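PDB 5TZ6: CurJ from Moorea producens 3L, which provides a polyketide synthase dehydratase domain, here an inactive mutant with bound ligand, that probably carries out a vinylogous dehydration in curacin biosynthesis. Local coordinates for residues A[28-32]-A[88-92]. The protein carries 1 engineered substitution. Numbering follows the deposited sequence.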
ATOM      1  N   SER A  28       0.199  -0.205  -8.631  1.00 69.85           N
ATOM      2  CA  SER A  28       0.629  -1.038  -9.740  1.00 69.11           C
ATOM      3  C   SER A  28       1.816  -0.354 -10.399  1.00 66.85           C
ATOM      4  O   SER A  28       1.905   0.875 -10.404  1.00 60.60           O
ATOM      5  CB  SER A  28      -0.503  -1.250 -10.747  1.00 76.45           C
ATOM      6  OG  SER A  28      -0.225  -2.353 -11.590  1.00 97.45           O
ATOM      7  N   TYR A  29       2.735  -1.151 -10.940  1.00 68.22           N
ATOM      8  CA  TYR A  29       3.972  -0.628 -11.522  1.00 71.59           C
ATOM      9  C   TYR A  29       3.969  -0.917 -13.021  1.00 72.11           C
ATOM     10  O   TYR A  29       4.221  -2.048 -13.448  1.00 79.61           O
ATOM     11  CB  TYR A  29       5.188  -1.227 -10.826  1.00 76.70           C
ATOM     12  CG  TYR A  29       5.173  -0.990  -9.336  1.00 80.39           C
ATOM     13  CD1 TYR A  29       5.281   0.293  -8.815  1.00 76.60           C
ATOM     14  CD2 TYR A  29       5.041  -2.049  -8.449  1.00 86.66           C
ATOM     15  CE1 TYR A  29       5.257   0.515  -7.448  1.00 81.32           C
ATOM     16  CE2 TYR A  29       5.017  -1.838  -7.085  1.00 93.31           C
ATOM     17  CZ  TYR A  29       5.125  -0.556  -6.589  1.00 90.98           C
ATOM     18  OH  TYR A  29       5.100  -0.352  -5.225  1.00 95.56           O
ATOM     19  N   PHE A  30       3.708   0.119 -13.815  1.00 63.12           N
ATOM     20  CA  PHE A  30       3.497  -0.032 -15.251  1.00 57.38           C
ATOM     21  C   PHE A  30       4.819   0.111 -15.997  1.00 60.42           C
ATOM     22  O   PHE A  30       5.501   1.142 -15.887  1.00 62.34           O
ATOM     23  CB  PHE A  30       2.476   0.988 -15.750  1.00 55.94           C
ATOM     24  CG  PHE A  30       1.053   0.502 -15.683  1.00 53.87           C
ATOM     25  CD1 PHE A  30       0.538  -0.008 -14.509  1.00 60.33           C
ATOM     26  CD2 PHE A  30       0.230   0.572 -16.790  1.00 58.07           C
ATOM     27  CE1 PHE A  30      -0.769  -0.454 -14.445  1.00 64.57           C
ATOM     28  CE2 PHE A  30      -1.076   0.133 -16.734  1.00 59.24           C
ATOM     29  CZ  PHE A  30      -1.577  -0.380 -15.557  1.00 62.61           C
ATOM     30  N   SER A  31       5.171  -0.929 -16.748  1.00 62.19           N
ATOM     31  CA  SER A  31       6.389  -0.975 -17.544  1.00 69.28           C
ATOM     32  C   SER A  31       6.272  -2.137 -18.515  1.00 71.67           C
ATOM     33  O   SER A  31       5.461  -3.050 -18.324  1.00 68.62           O
ATOM     34  CB  SER A  31       7.634  -1.138 -16.669  1.00 70.49           C
ATOM     35  OG  SER A  31       7.697  -2.444 -16.121  1.00 79.07           O
ATOM     36  N   THR A  32       7.095  -2.092 -19.566  1.00 73.67           N
ATOM     37  CA  THR A  32       7.067  -3.154 -20.564  1.00 71.96           C
ATOM     38  C   THR A  32       7.532  -4.481 -19.978  1.00 77.34           C
ATOM     39  O   THR A  32       7.077  -5.544 -20.417  1.00 76.68           O
ATOM     40  CB  THR A  32       7.923  -2.771 -21.771  1.00 69.34           C
ATOM     41  OG1 THR A  32       9.240  -2.417 -21.332  1.00 82.03           O
ATOM     42  CG2 THR A  32       7.304  -1.599 -22.514  1.00 59.14           C
ATOM     43  N   GLY A  88      11.269   2.767 -18.992  1.00 91.96           N
ATOM     44  CA  GLY A  88      10.817   3.449 -17.799  1.00 91.02           C
ATOM     45  C   GLY A  88       9.656   2.736 -17.127  1.00 90.00           C
ATOM     46  O   GLY A  88       8.991   1.887 -17.715  1.00 94.60           O
ATOM     47  N   VAL A  89       9.415   3.089 -15.866  1.00 82.72           N
ATOM     48  CA  VAL A  89       8.336   2.488 -15.089  1.00 76.75           C
ATOM     49  C   VAL A  89       7.592   3.601 -14.363  1.00 75.84           C
ATOM     50  O   VAL A  89       8.203   4.391 -13.635  1.00 82.22           O
ATOM     51  CB  VAL A  89       8.848   1.433 -14.091  1.00 73.37           C
ATOM     52  CG1 VAL A  89       9.861   2.040 -13.141  1.00 69.83           C
ATOM     53  CG2 VAL A  89       7.687   0.826 -13.327  1.00 73.89           C
ATOM     54  N   ARG A  90       6.281   3.672 -14.570  1.00 70.23           N
ATOM     55  CA  ARG A  90       5.420   4.651 -13.919  1.00 67.63           C
ATOM     56  C   ARG A  90       4.587   3.965 -12.845  1.00 67.39           C
ATOM     57  O   ARG A  90       3.987   2.916 -13.102  1.00 62.61           O
ATOM     58  CB  ARG A  90       4.502   5.332 -14.934  1.00 67.18           C
ATOM     59  CG  ARG A  90       5.220   6.169 -15.969  1.00 73.89           C
ATOM     60  CD  ARG A  90       5.501   7.568 -15.461  1.00 75.68           C
ATOM     61  NE  ARG A  90       4.269   8.277 -15.133  1.00 74.78           N
ATOM     62  CZ  ARG A  90       4.159   9.602 -15.096  1.00 79.61           C
ATOM     63  NH1 ARG A  90       5.209  10.361 -15.379  1.00 79.74           N
ATOM     64  NH2 ARG A  90       3.000  10.170 -14.786  1.00 79.85           N
ATOM     65  N   THR A  91       4.567   4.545 -11.644  1.00 60.50           N
ATOM     66  CA  THR A  91       3.643   4.082 -10.615  1.00 55.47           C
ATOM     67  C   THR A  91       2.230   4.557 -10.929  1.00 58.41           C
ATOM     68  O   THR A  91       1.996   5.750 -11.148  1.00 58.31           O
ATOM     69  CB  THR A  91       4.064   4.575  -9.230  1.00 62.98           C
ATOM     70  OG1 THR A  91       5.359   4.057  -8.906  1.00 68.25           O
ATOM     71  CG2 THR A  91       3.069   4.103  -8.177  1.00 62.11           C
ATOM     72  N   VAL A  92       1.286   3.621 -10.930  1.00 54.44           N
ATOM     73  CA  VAL A  92      -0.114   3.891 -11.224  1.00 51.45           C
ATOM     74  C   VAL A  92      -0.948   3.497 -10.019  1.00 54.07           C
ATOM     75  O   VAL A  92      -0.791   2.393  -9.480  1.00 62.99           O
ATOM     76  CB  VAL A  92      -0.586   3.132 -12.475  1.00 55.79           C
ATOM     77  CG1 VAL A  92      -2.070   3.353 -12.694  1.00 46.30           C
ATOM     78  CG2 VAL A  92       0.210   3.584 -13.681  1.00 52.84           C
TER
HETATM   79  O   HOH W   1       9.051   0.240 -19.859  1.00 68.67           O
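F30 O is approached by two donors of the 88-92 segment: R90 N hydrogen-bonds to it at 3.0 Å, and V89 CA makes a CA-H...O contact of 3.2 Å. F30 N returns a bond of 2.9 Å to R90 O, so F30 and R90 form an antiparallel hydrogen-bonded pair. S28 and V92 form another, in which V92 N reaches S28 O almost straight (175°) while S28 N meets V92 O with a more bent N-H...O angle of 134°. Y29 and T91, the non-hydrogen-bonded pair between them, lie side by side on the face opposite the one that carries S28, F30, R90 and V92; there T91 OG1 sits at the edge of the tyrosine ring, 3.8 Å from Y29 CD1, and that hydroxyl is bound by D112. F30 and V92 share the face toward helix 51-65. With CG2 beside its backbone N and anti to the carbonyl carbon, V92 puts this methyl over the phenyl face, 4.0 Å from the F30 ring centroid and 27° off the normal, a CH-pi contact; L57 touches both residues. Past the paired residues, one water bridges the diverging chains, accepting from T32 N and donating to G88 O at 2.7 Å. Strand 24-30 thus pairs with 90-99 beside helix 51-65, consistent with the curved antiparallel sheet that wraps around the hot-dog helix in one half of the double hotdog of polyketide synthase dehydratases.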